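Local coordinates for beta-agarase (Persicobacter, PDB 6AII), which probably hydrolyses the beta-1,4 linkages of agarose as a GH16-family beta-agarase, releasing neoagarobiose, at residues Gly112-Pro117 and Val135-Asp140; Phe51-Trp56 and Lys281-Ile286; Tyr204-Asn207 and Asp211-Gly214; Gly153-Pro158 and Trp168-Ile173. One frame throughout, in Å; residues are numbered along the deposited sequence.

Contact 1: Gly112-Pro117 and Val135-Asp140; sequences GHVQYP and VWMISD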
loop_
_atom_site.group_PDB
_atom_site.type_symbol
_atom_site.label_atom_id
_atom_site.label_comp_id
_atom_site.label_asym_id
_atom_site.label_seq_id
_atom_site.Cartn_x
_atom_site.Cartn_y
_atom_site.Cartn_z
ATOM N N GLY A 112 10.879 -2.363 11.871
ATOM C CA GLY A 112 9.991 -2.233 12.986
ATOM C C GLY A 112 8.568 -2.677 12.698
ATOM O O GLY A 112 8.240 -3.096 11.549
ATOM N N HIS A 113 7.776 -2.644 13.776
ATOM C CA HIS A 113 6.405 -2.981 13.751
ATOM C C HIS A 113 5.532 -1.835 14.272
ATOM O O HIS A 113 5.951 -0.997 15.100
ATOM C CB HIS A 113 6.074 -4.232 14.595
ATOM C CG HIS A 113 6.698 -5.480 14.096
ATOM N ND1 HIS A 113 8.046 -5.763 14.281
ATOM C CD2 HIS A 113 6.158 -6.564 13.503
ATOM C CE1 HIS A 113 8.318 -6.954 13.736
ATOM N NE2 HIS A 113 7.163 -7.475 13.279
ATOM N N VAL A 114 4.270 -1.870 13.865
ATOM C CA VAL A 114 3.249 -1.075 14.515
ATOM C C VAL A 114 2.138 -1.974 15.052
ATOM O O VAL A 114 1.956 -3.098 14.592
ATOM C CB VAL A 114 2.681 -0.009 13.564
ATOM C CG1 VAL A 114 3.774 0.886 13.005
ATOM C CG2 VAL A 114 1.935 -0.636 12.430
ATOM N N GLN A 115 1.424 -1.456 16.036
ATOM C CA GLN A 115 0.256 -2.097 16.614
ATOM C C GLN A 115 -0.711 -1.030 17.092
ATOM O O GLN A 115 -0.280 0.081 17.564
ATOM C CB GLN A 115 0.708 -3.004 17.780
ATOM C CG GLN A 115 -0.426 -3.691 18.484
ATOM C CD GLN A 115 0.098 -4.661 19.518
ATOM O OE1 GLN A 115 0.966 -4.301 20.324
ATOM N NE2 GLN A 115 -0.441 -5.871 19.494
ATOM N N TYR A 116 -1.993 -1.340 17.071
ATOM C CA TYR A 116 -3.008 -0.414 17.488
ATOM C C TYR A 116 -2.719 0.015 18.936
ATOM O O TYR A 116 -2.183 -0.812 19.681
ATOM C CB TYR A 116 -4.408 -1.032 17.471
ATOM C CG TYR A 116 -4.700 -2.040 18.558
ATOM C CD1 TYR A 116 -4.295 -3.339 18.415
ATOM C CD2 TYR A 116 -5.226 -1.631 19.768
ATOM C CE1 TYR A 116 -4.463 -4.260 19.443
ATOM C CE2 TYR A 116 -5.388 -2.539 20.806
ATOM C CZ TYR A 116 -5.014 -3.844 20.629
ATOM O OH TYR A 116 -5.179 -4.804 21.623
ATOM N N PRO A 117 -3.139 1.189 19.329
ATOM C CA PRO A 117 -3.614 2.332 18.544
ATOM C C PRO A 117 -2.438 3.001 17.812
ATOM O O PRO A 117 -1.360 3.386 18.377
ATOM C CB PRO A 117 -4.317 3.283 19.534
ATOM C CG PRO A 117 -3.574 3.033 20.830
ATOM C CD PRO A 117 -3.020 1.620 20.751
ATOM N N VAL A 135 1.105 0.232 -0.602
ATOM C CA VAL A 135 1.483 0.567 0.770
ATOM C C VAL A 135 0.581 -0.292 1.674
ATOM O O VAL A 135 -0.642 -0.174 1.638
ATOM C CB VAL A 135 1.302 2.053 1.108
ATOM C CG1 VAL A 135 1.836 2.327 2.506
ATOM C CG2 VAL A 135 1.973 2.959 0.113
ATOM N N TRP A 136 1.184 -1.194 2.447
ATOM C CA TRP A 136 0.369 -2.140 3.179
ATOM C C TRP A 136 1.142 -2.663 4.382
ATOM O O TRP A 136 2.298 -2.382 4.513
ATOM C CB TRP A 136 -0.158 -3.259 2.289
ATOM C CG TRP A 136 0.879 -4.040 1.542
ATOM C CD1 TRP A 136 1.688 -3.611 0.522
ATOM C CD2 TRP A 136 1.203 -5.417 1.748
ATOM N NE1 TRP A 136 2.473 -4.633 0.051
ATOM C CE2 TRP A 136 2.192 -5.745 0.804
ATOM C CE3 TRP A 136 0.734 -6.364 2.667
ATOM C CZ2 TRP A 136 2.681 -7.036 0.688
ATOM C CZ3 TRP A 136 1.232 -7.638 2.551
ATOM C CH2 TRP A 136 2.245 -7.933 1.627
ATOM N N MET A 137 0.440 -3.371 5.236
ATOM C CA MET A 137 1.049 -3.824 6.476
ATOM C C MET A 137 0.646 -5.283 6.707
ATOM O O MET A 137 -0.477 -5.670 6.396
ATOM C CB MET A 137 0.537 -2.950 7.632
ATOM C CG MET A 137 0.754 -1.458 7.371
ATOM S SD MET A 137 0.653 -0.464 8.892
ATOM C CE MET A 137 -1.058 -0.698 9.272
ATOM N N ILE A 138 1.535 -6.070 7.312
ATOM C CA ILE A 138 1.152 -7.488 7.551
ATOM C C ILE A 138 1.880 -8.016 8.785
ATOM O O ILE A 138 2.980 -7.576 9.107
ATOM C CB ILE A 138 1.433 -8.397 6.342
ATOM C CG1 ILE A 138 0.801 -9.783 6.551
ATOM C CG2 ILE A 138 2.874 -8.493 6.018
ATOM C CD1 ILE A 138 0.327 -10.409 5.296
ATOM N N SER A 139 1.136 -8.861 9.495
ATOM C CA SER A 139 1.702 -9.537 10.693
ATOM C C SER A 139 2.779 -10.552 10.295
ATOM O O SER A 139 2.853 -11.039 9.172
ATOM C CB SER A 139 0.555 -10.147 11.475
ATOM O OG SER A 139 -0.011 -11.241 10.764
ATOM N N ASP A 140 3.664 -10.856 11.257
ATOM C CA ASP A 140 4.775 -11.726 10.969
ATOM C C ASP A 140 4.316 -13.124 10.532
ATOM O O ASP A 140 5.013 -13.757 9.738
ATOM C CB ASP A 140 5.655 -11.926 12.200
ATOM C CG ASP A 140 6.478 -10.736 12.615
ATOM O OD1 ASP A 140 6.448 -9.688 11.914
ATOM O OD2 ASP A 140 7.176 -10.862 13.660
#
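H113 and D140 meet at their polar ends: NE2 of the imidazole donates to OD1 of the carboxylate at 2.7 Å, with an N-H...O angle of 163°. The oxygen sits at the ring edge, practically in the imidazole plane, while the ring approaches D140 on the syn side and a little out of the carboxylate plane. Ring and carboxylate are turned 61° against each other. With CG anti to the carbonyl carbon (chi1 -65°), the ring of H113 swings across to D140. Deeper in, V114 and M137 add an apolar touch, CG2 of the valine resting on SD of the methionine at 3.8 Å where the two side chains cross at about a right angle. M137 bends at chi3, and both residues pack further among strand side chains, V114 on V320 and M137 on I146 and L282. Behind the histidine, H113 O accepts from Q24 NE2 and V114 pairs through its backbone with M280, so the loop after strand 97-110 is itself held. With an alanine in place of H113, D140 would probably lose its imidazole partner and its carboxylate would be freer to turn. The carboxylate would be expected to favour the NE2-H tautomer, and perhaps a positive ring, though D140 is exposed and the effect may be modest: a polar link on the exposed side beside a buried apolar touch between V114 and M137.

Contact 2: Phe51-Trp56 and Lys281-Ile286; sequences FWHNSW and KLIINI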
loop_
_atom_site.group_PDB
_atom_site.type_symbol
_atom_site.label_atom_id
_atom_site.label_comp_id
_atom_site.label_asym_id
_atom_site.label_seq_id
_atom_site.Cartn_x
_atom_site.Cartn_y
_atom_site.Cartn_z
ATOM N N PHE A 51 14.402 -5.111 0.285
ATOM C CA PHE A 51 13.852 -6.247 -0.362
ATOM C C PHE A 51 12.581 -6.692 0.338
ATOM O O PHE A 51 12.226 -6.215 1.419
ATOM C CB PHE A 51 14.881 -7.398 -0.354
ATOM C CG PHE A 51 14.693 -8.353 -1.508
ATOM C CD1 PHE A 51 15.022 -7.953 -2.802
ATOM C CD2 PHE A 51 14.165 -9.613 -1.316
ATOM C CE1 PHE A 51 14.808 -8.809 -3.882
ATOM C CE2 PHE A 51 13.933 -10.463 -2.405
ATOM C CZ PHE A 51 14.318 -10.085 -3.664
ATOM N N TRP A 52 11.941 -7.739 -0.225
ATOM C CA TRP A 52 10.890 -8.502 0.408
ATOM C C TRP A 52 11.433 -9.219 1.657
ATOM O O TRP A 52 12.638 -9.290 1.795
ATOM C CB TRP A 52 10.356 -9.465 -0.656
ATOM C CG TRP A 52 9.335 -10.458 -0.230
ATOM C CD1 TRP A 52 9.433 -11.832 -0.227
ATOM C CD2 TRP A 52 7.976 -10.163 0.093
ATOM N NE1 TRP A 52 8.246 -12.388 0.185
ATOM C CE2 TRP A 52 7.333 -11.392 0.364
ATOM C CE3 TRP A 52 7.248 -8.978 0.218
ATOM C CZ2 TRP A 52 5.984 -11.479 0.708
ATOM C CZ3 TRP A 52 5.925 -9.073 0.609
ATOM C CH2 TRP A 52 5.304 -10.294 0.844
ATOM N N HIS A 53 10.548 -9.774 2.468
ATOM C CA HIS A 53 10.963 -10.299 3.763
ATOM C C HIS A 53 11.591 -11.700 3.624
ATOM O O HIS A 53 12.078 -12.216 4.626
ATOM C CB HIS A 53 9.832 -10.111 4.783
ATOM C CG HIS A 53 8.566 -10.782 4.433
ATOM N ND1 HIS A 53 8.447 -12.154 4.451
ATOM C CD2 HIS A 53 7.373 -10.283 4.049
ATOM C CE1 HIS A 53 7.211 -12.486 4.107
ATOM N NE2 HIS A 53 6.535 -11.353 3.871
ATOM N N ASN A 54 11.672 -12.274 2.430
ATOM C CA ASN A 54 12.473 -13.495 2.155
ATOM C C ASN A 54 12.992 -13.425 0.716
ATOM O O ASN A 54 12.918 -12.340 0.078
ATOM C CB ASN A 54 11.672 -14.750 2.540
ATOM C CG ASN A 54 10.408 -14.901 1.723
ATOM O OD1 ASN A 54 10.447 -14.750 0.490
ATOM N ND2 ASN A 54 9.286 -15.133 2.389
ATOM N N SER A 55 13.530 -14.533 0.153
ATOM C CA SER A 55 14.248 -14.421 -1.075
ATOM C C SER A 55 13.284 -14.468 -2.291
ATOM O O SER A 55 13.722 -14.213 -3.401
ATOM C CB SER A 55 15.305 -15.501 -1.188
ATOM O OG SER A 55 14.671 -16.753 -1.226
ATOM N N TRP A 56 11.999 -14.736 -2.092
ATOM C CA TRP A 56 11.021 -14.715 -3.206
ATOM C C TRP A 56 11.082 -13.366 -3.933
ATOM O O TRP A 56 11.060 -12.348 -3.249
ATOM C CB TRP A 56 9.615 -14.893 -2.660
ATOM C CG TRP A 56 8.580 -15.015 -3.730
ATOM C CD1 TRP A 56 8.560 -15.863 -4.785
ATOM C CD2 TRP A 56 7.387 -14.240 -3.801
ATOM N NE1 TRP A 56 7.411 -15.688 -5.512
ATOM C CE2 TRP A 56 6.649 -14.716 -4.912
ATOM C CE3 TRP A 56 6.858 -13.229 -3.017
ATOM C CZ2 TRP A 56 5.420 -14.182 -5.275
ATOM C CZ3 TRP A 56 5.623 -12.719 -3.364
ATOM C CH2 TRP A 56 4.927 -13.178 -4.476
ATOM N N LYS A 281 4.485 -5.269 10.131
ATOM C CA LYS A 281 5.554 -4.536 9.419
ATOM C C LYS A 281 4.873 -3.734 8.293
ATOM O O LYS A 281 3.826 -4.184 7.817
ATOM C CB LYS A 281 6.602 -5.448 8.804
ATOM C CG LYS A 281 7.474 -6.147 9.856
ATOM C CD LYS A 281 8.494 -7.058 9.253
ATOM C CE LYS A 281 9.349 -7.693 10.340
ATOM N NZ LYS A 281 10.429 -8.478 9.693
ATOM N N LEU A 282 5.495 -2.617 7.921
ATOM C CA LEU A 282 5.042 -1.818 6.782
ATOM C C LEU A 282 5.816 -2.298 5.552
ATOM O O LEU A 282 7.046 -2.458 5.559
ATOM C CB LEU A 282 5.293 -0.341 7.102
ATOM C CG LEU A 282 4.967 0.646 5.978
ATOM C CD1 LEU A 282 3.484 0.682 5.716
ATOM C CD2 LEU A 282 5.484 2.024 6.369
ATOM N N ILE A 283 5.085 -2.456 4.429
ATOM C CA ILE A 283 5.636 -2.840 3.184
ATOM C C ILE A 283 5.257 -1.757 2.159
ATOM O O ILE A 283 4.079 -1.365 2.089
ATOM C CB ILE A 283 5.103 -4.246 2.774
ATOM C CG1 ILE A 283 5.394 -5.267 3.891
ATOM C CG2 ILE A 283 5.667 -4.677 1.424
ATOM C CD1 ILE A 283 5.095 -6.704 3.572
ATOM N N ILE A 284 6.235 -1.310 1.395
ATOM C CA ILE A 284 5.976 -0.409 0.246
ATOM C C ILE A 284 6.647 -1.045 -0.971
ATOM O O ILE A 284 7.820 -1.371 -0.947
ATOM C CB ILE A 284 6.507 1.000 0.467
ATOM C CG1 ILE A 284 5.992 1.545 1.799
ATOM C CG2 ILE A 284 6.096 1.849 -0.733
ATOM C CD1 ILE A 284 6.273 3.018 1.981
ATOM N N ASN A 285 5.861 -1.283 -2.008
ATOM C CA ASN A 285 6.441 -1.978 -3.133
ATOM C C ASN A 285 5.683 -1.665 -4.420
ATOM O O ASN A 285 4.552 -1.126 -4.420
ATOM C CB ASN A 285 6.455 -3.507 -2.950
ATOM C CG ASN A 285 5.104 -4.150 -3.218
ATOM O OD1 ASN A 285 4.209 -4.085 -2.400
ATOM N ND2 ASN A 285 4.911 -4.782 -4.360
ATOM N N ILE A 286 6.315 -2.074 -5.524
ATOM C CA ILE A 286 5.669 -2.067 -6.814
ATOM C C ILE A 286 5.685 -3.506 -7.355
ATOM O O ILE A 286 6.512 -4.313 -6.934
ATOM C CB ILE A 286 6.315 -1.104 -7.820
ATOM C CG1 ILE A 286 7.742 -1.514 -8.199
ATOM C CG2 ILE A 286 6.222 0.341 -7.263
ATOM C CD1 ILE A 286 8.475 -0.582 -9.175
#
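I283 has the largest share of the buried surface, and its CD1 methyl touches both W52 and H53. The methyl lies 3.9 Å from CZ3 of W52, reaching the indole obliquely, and 4.3 Å from CD2 of H53, where it sits at the imidazole edge close to the ring plane. CD1 is anti to CA (chi2 -173°), which carries it out from strand 280-287 toward the loop. W52 answers with its six-membered ring: CG stands anti to the backbone N (chi1 175°), which brings the CZ3 corner of the indole to the I283 methyl. H53, next along the loop, turns back on its neighbour, placing NE2 3.2 Å above one face of the W52 ring, off toward the rim. The opposite face is met by W56, whose CE3 lies 3.5 Å above it, so the indole is held between two rings. That turn of the loop is tightened by an Asx turn, W56 N donating to N54 OD1 at 3.0 Å. W64 joins the aromatic group against W52 and W56, and W136 of the adjoining strand touches both W52 and I283. Neighbouring residues L282 and I284 instead face strand 312-325 of the other sheet. I283 therefore lies on the face of the mixed sheet turned away from the other sheet, and a loop rich in aromatic rings folded over that face is consistent with the sugar-binding cleft of the GH16 beta-jelly-roll.

Contact 3: Tyr204-Asn207 and Asp211-Gly214; sequences YYEN and DWAG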
loop_
_atom_site.group_PDB
_atom_site.type_symbol
_atom_site.label_atom_id
_atom_site.label_comp_id
_atom_site.label_asym_id
_atom_site.label_seq_id
_atom_site.Cartn_x
_atom_site.Cartn_y
_atom_site.Cartn_z
ATOM N N TYR A 204 -11.916 2.953 -3.705
ATOM C CA TYR A 204 -12.143 4.432 -3.638
ATOM C C TYR A 204 -11.801 5.085 -4.967
ATOM O O TYR A 204 -10.752 4.836 -5.586
ATOM C CB TYR A 204 -11.228 5.037 -2.566
ATOM C CG TYR A 204 -11.400 6.531 -2.408
ATOM C CD1 TYR A 204 -12.408 6.994 -1.624
ATOM C CD2 TYR A 204 -10.628 7.406 -3.141
ATOM C CE1 TYR A 204 -12.651 8.356 -1.499
ATOM C CE2 TYR A 204 -10.812 8.774 -2.992
ATOM C CZ TYR A 204 -11.829 9.219 -2.174
ATOM O OH TYR A 204 -12.123 10.557 -2.098
ATOM N N TYR A 205 -12.675 6.012 -5.410
ATOM C CA TYR A 205 -12.327 6.891 -6.548
ATOM C C TYR A 205 -13.193 8.158 -6.428
ATOM O O TYR A 205 -14.057 8.220 -5.584
ATOM C CB TYR A 205 -12.422 6.242 -7.942
ATOM C CG TYR A 205 -13.826 6.023 -8.446
ATOM C CD1 TYR A 205 -14.590 4.964 -7.982
ATOM C CD2 TYR A 205 -14.342 6.874 -9.411
ATOM C CE1 TYR A 205 -15.893 4.762 -8.438
ATOM C CE2 TYR A 205 -15.621 6.647 -9.914
ATOM C CZ TYR A 205 -16.352 5.570 -9.465
ATOM O OH TYR A 205 -17.650 5.323 -9.887
ATOM N N GLU A 206 -12.826 9.162 -7.195
ATOM C CA GLU A 206 -13.515 10.468 -7.227
ATOM C C GLU A 206 -13.891 10.768 -8.664
ATOM O O GLU A 206 -13.044 10.681 -9.587
ATOM C CB GLU A 206 -12.584 11.541 -6.697
ATOM C CG GLU A 206 -12.293 11.369 -5.241
ATOM C CD GLU A 206 -11.265 12.367 -4.737
ATOM O OE1 GLU A 206 -10.911 13.271 -5.502
ATOM O OE2 GLU A 206 -10.813 12.214 -3.603
ATOM N N ASN A 207 -15.184 11.102 -8.871
ATOM C CA ASN A 207 -15.623 11.534 -10.167
ATOM C C ASN A 207 -14.725 12.653 -10.701
ATOM O O ASN A 207 -14.491 13.646 -9.953
ATOM C CB ASN A 207 -17.071 12.057 -10.087
ATOM C CG ASN A 207 -17.629 12.601 -11.398
ATOM O OD1 ASN A 207 -17.263 13.690 -11.927
ATOM N ND2 ASN A 207 -18.469 11.781 -11.987
ATOM N N ASP A 211 -6.467 9.514 -12.404
ATOM C CA ASP A 211 -5.379 8.741 -11.864
ATOM C C ASP A 211 -4.766 9.536 -10.699
ATOM O O ASP A 211 -5.113 10.709 -10.507
ATOM C CB ASP A 211 -4.280 8.501 -12.902
ATOM C CG ASP A 211 -3.632 9.793 -13.387
ATOM O OD1 ASP A 211 -2.748 10.337 -12.717
ATOM O OD2 ASP A 211 -4.180 10.357 -14.386
ATOM N N TRP A 212 -3.819 8.908 -10.006
ATOM C CA TRP A 212 -3.178 9.471 -8.816
ATOM C C TRP A 212 -1.684 9.688 -9.080
ATOM O O TRP A 212 -0.887 9.745 -8.093
ATOM C CB TRP A 212 -3.449 8.548 -7.617
ATOM C CG TRP A 212 -4.885 8.441 -7.266
ATOM C CD1 TRP A 212 -5.802 7.671 -7.902
ATOM C CD2 TRP A 212 -5.609 9.254 -6.322
ATOM N NE1 TRP A 212 -7.035 7.864 -7.376
ATOM C CE2 TRP A 212 -6.958 8.838 -6.405
ATOM C CE3 TRP A 212 -5.239 10.208 -5.365
ATOM C CZ2 TRP A 212 -7.954 9.411 -5.674
ATOM C CZ3 TRP A 212 -6.242 10.766 -4.609
ATOM C CH2 TRP A 212 -7.577 10.361 -4.739
ATOM N N ALA A 213 -1.287 9.710 -10.343
ATOM C CA ALA A 213 0.107 9.625 -10.664
ATOM C C ALA A 213 0.768 10.952 -11.003
ATOM O O ALA A 213 1.903 10.899 -11.438
ATOM C CB ALA A 213 0.310 8.666 -11.842
ATOM N N GLY A 214 0.095 12.078 -10.956
ATOM C CA GLY A 214 0.771 13.312 -11.426
ATOM C C GLY A 214 1.292 14.241 -10.349
ATOM O O GLY A 214 1.749 15.338 -10.674
#
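The aromatic rings of Y204 and W212 form the tight part of this contact. CE2 of the tyrosine lies 4.0 Å from CZ2 of the indole, and CZ2 approaches at the edge of the phenol ring, close to its plane, as the two side chains cross at about a right angle. CH2 of W212 is equally near to that same CE2, so two carbons of the benzo ring border it. Y204 is directed here by a CG anti to its own amide nitrogen (chi1 -179°). Both rings also touch I233 of strand 228-233, while W212 packs on I173 and Y204 on L175, placing the pair between side chains of the two sheets. The other end of W212 is fixed too: NE1 donates to K171 O, and R209 makes a cation-pi contact with the indole. Toward the looser side stands E206, partly exposed, whose OE2 meets CH2 of W212 at 3.9 Å near the indole plane, the carboxylate and ring planes being 75° apart. This oxygen is gripped at 2.6 Å by Y204 OH, which donates to its anti lone pair. Replacing Y204 by a phenylalanine would probably leave E206 OE2 without its hydroxyl partner beside the indole edge. Beyond W212, an Asx turn shapes the second segment, A213 N bonding to D211 OD1 at 2.9 Å. The chemistry thus grades from ring packing to a carboxylate whose negative charge is likely eased by the phenol hydroxyl and by the weakly positive hydrogens along the indole edge.

Contact 4: Gly153-Pro158 and Trp168-Ile173; sequences GGLGDP and WFAKHI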
loop_
_atom_site.group_PDB
_atom_site.type_symbol
_atom_site.label_atom_id
_atom_site.label_comp_id
_atom_site.label_asym_id
_atom_site.label_seq_id
_atom_site.Cartn_x
_atom_site.Cartn_y
_atom_site.Cartn_z
ATOM N N GLY A 153 -1.404 2.899 -10.913
ATOM C CA GLY A 153 -0.506 3.743 -11.657
ATOM C C GLY A 153 -1.226 4.628 -12.686
ATOM O O GLY A 153 -2.310 5.201 -12.436
ATOM N N GLY A 154 -0.596 4.734 -13.831
ATOM C CA GLY A 154 -1.014 5.675 -14.851
ATOM C C GLY A 154 -1.718 5.027 -16.022
ATOM O O GLY A 154 -1.998 3.841 -16.017
ATOM N N LEU A 155 -1.945 5.803 -17.087
ATOM C CA LEU A 155 -2.718 5.293 -18.207
ATOM C C LEU A 155 -1.839 4.714 -19.320
ATOM O O LEU A 155 -2.389 4.106 -20.223
ATOM C CB LEU A 155 -3.563 6.450 -18.761
ATOM C CG LEU A 155 -4.566 7.048 -17.798
ATOM C CD1 LEU A 155 -5.307 8.195 -18.492
ATOM C CD2 LEU A 155 -5.565 6.018 -17.314
ATOM N N GLY A 156 -0.548 4.960 -19.297
ATOM C CA GLY A 156 0.393 4.505 -20.261
ATOM C C GLY A 156 0.448 5.431 -21.471
ATOM O O GLY A 156 -0.198 6.493 -21.523
ATOM N N ASP A 157 1.264 5.026 -22.409
ATOM C CA ASP A 157 1.389 5.726 -23.708
ATOM C C ASP A 157 0.183 5.345 -24.569
ATOM O O ASP A 157 -0.533 4.381 -24.323
ATOM C CB ASP A 157 2.689 5.321 -24.420
ATOM C CG ASP A 157 3.969 5.931 -23.854
ATOM O OD1 ASP A 157 3.899 6.796 -22.912
ATOM O OD2 ASP A 157 5.065 5.519 -24.334
ATOM N N PRO A 158 -0.043 6.175 -25.631
ATOM C CA PRO A 158 -1.156 5.894 -26.530
ATOM C C PRO A 158 -1.003 4.502 -27.137
ATOM O O PRO A 158 0.098 3.975 -27.228
ATOM C CB PRO A 158 -1.022 6.989 -27.609
ATOM C CG PRO A 158 -0.387 8.147 -26.895
ATOM C CD PRO A 158 0.530 7.508 -25.851
ATOM N N TRP A 168 -9.820 2.036 -15.717
ATOM C CA TRP A 168 -10.582 1.684 -14.500
ATOM C C TRP A 168 -9.651 1.554 -13.318
ATOM O O TRP A 168 -9.902 1.966 -12.165
ATOM C CB TRP A 168 -11.455 0.390 -14.697
ATOM C CG TRP A 168 -12.259 -0.010 -13.473
ATOM C CD1 TRP A 168 -13.593 0.245 -13.321
ATOM C CD2 TRP A 168 -11.855 -0.679 -12.265
ATOM N NE1 TRP A 168 -14.017 -0.213 -12.111
ATOM C CE2 TRP A 168 -13.001 -0.786 -11.431
ATOM C CE3 TRP A 168 -10.673 -1.209 -11.750
ATOM C CZ2 TRP A 168 -12.984 -1.379 -10.176
ATOM C CZ3 TRP A 168 -10.639 -1.784 -10.507
ATOM C CH2 TRP A 168 -11.787 -1.851 -9.697
ATOM N N PHE A 169 -8.512 0.873 -13.504
ATOM C CA PHE A 169 -7.639 0.572 -12.478
ATOM C C PHE A 169 -6.982 1.863 -11.992
ATOM O O PHE A 169 -6.904 2.040 -10.801
ATOM C CB PHE A 169 -6.610 -0.475 -12.887
ATOM C CG PHE A 169 -7.295 -1.770 -13.263
ATOM C CD1 PHE A 169 -7.625 -2.693 -12.294
ATOM C CD2 PHE A 169 -7.644 -1.997 -14.571
ATOM C CE1 PHE A 169 -8.300 -3.854 -12.655
ATOM C CE2 PHE A 169 -8.358 -3.135 -14.905
ATOM C CZ PHE A 169 -8.676 -4.035 -13.948
ATOM N N ALA A 170 -6.593 2.753 -12.896
ATOM C CA ALA A 170 -5.752 3.882 -12.486
ATOM C C ALA A 170 -6.564 4.830 -11.605
ATOM O O ALA A 170 -5.963 5.588 -10.842
ATOM C CB ALA A 170 -5.225 4.619 -13.718
ATOM N N LYS A 171 -7.869 4.883 -11.720
ATOM C CA LYS A 171 -8.576 5.914 -11.009
ATOM C C LYS A 171 -8.809 5.565 -9.532
ATOM O O LYS A 171 -9.198 6.428 -8.745
ATOM C CB LYS A 171 -9.890 6.241 -11.693
ATOM C CG LYS A 171 -10.978 5.205 -11.530
ATOM C CD LYS A 171 -12.176 5.556 -12.432
ATOM C CE LYS A 171 -13.295 4.557 -12.325
ATOM N NZ LYS A 171 -14.422 5.059 -13.176
ATOM N N HIS A 172 -8.593 4.312 -9.169
ATOM C CA HIS A 172 -8.955 3.823 -7.856
ATOM C C HIS A 172 -7.757 3.788 -6.895
ATOM O O HIS A 172 -6.556 3.841 -7.251
ATOM C CB HIS A 172 -9.524 2.430 -7.929
ATOM C CG HIS A 172 -10.814 2.299 -8.585
ATOM N ND1 HIS A 172 -10.902 2.055 -9.934
ATOM C CD2 HIS A 172 -12.060 2.434 -8.163
ATOM C CE1 HIS A 172 -12.139 2.042 -10.260
ATOM N NE2 HIS A 172 -12.895 2.239 -9.202
ATOM N N ILE A 173 -8.123 3.837 -5.635
ATOM C CA ILE A 173 -7.233 3.410 -4.509
ATOM C C ILE A 173 -8.029 2.358 -3.741
ATOM O O ILE A 173 -9.077 2.660 -3.183
ATOM C CB ILE A 173 -6.770 4.574 -3.630
ATOM C CG1 ILE A 173 -5.901 5.581 -4.384
ATOM C CG2 ILE A 173 -5.959 4.040 -2.430
ATOM C CD1 ILE A 173 -5.676 6.889 -3.643
HETATM O O HOH W 1 -3.142 6.238 -10.228
#
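G153 and A170 bring their backbones within 5.3 Å, CA to CA, where the loop after strand 144-151 runs past the short helix 167-170. G153 adopts a positive phi of 87°, a conformation easily reached without a side chain, and its carbonyl is directed at the helix. A water donates to both backbones, 2.6 Å from G153 O and 3.0 Å from A170 O, bridging the two carbonyls, which could not bond to each other directly. G154 is held from behind, pairing through its backbone with A129 and offering its O to N166 ND2. Among side chains, the CB methyl of A170 is the centre of the contact. It lies 3.2 Å from G153 O, a snug approach of a methyl to a carbonyl oxygen, and 4.0 Å from G154 O. From the outer flank, CD2 of L155 comes to 3.9 Å from the same CB; its CG is anti to the carbonyl carbon (chi1 -62°), which brings the branched end toward the helix. The helix segment is further organised by its own rings, CE1 of H172 lying 3.2 Å above the centre of the W168 indole, while W168 CE3 lies over one face of the F169 ring, toward its rim. A small alanine seated on glycine carbonyls, with a water joining A170 O to G153 O, lets backbone come close to backbone. This links the loop after strand 144-151, a strand that carries the sequence EIDICE matching the GH16 ExDxxE signature, to the helix that leads into strand 173-181 of the jelly-roll sheet.

Overall arrangement
Contacts 1 and 2 form one group and contacts 3 and 4 another, their centres 13 Å and 9 Å apart respectively, while contacts 1 and 4 lie about 28 Å apart between centres. Strands 132-139 and 280-287 are neighbours in the mixed sheet and join contacts 1 and 2 through backbone pairing, W136 O to I283 N and I138 O to K281 N. Contacts 3 and 4 meet where Y204 O pairs with I173 N, strand 203-204 lying beside 173-181. Along the chain, contact 2 encloses the other three, in the order 1, 4, 3. Since strand 144-151 pairs with both 132-139 and 173-181, a single sheet connects the two groups, with strand 144-151 between them.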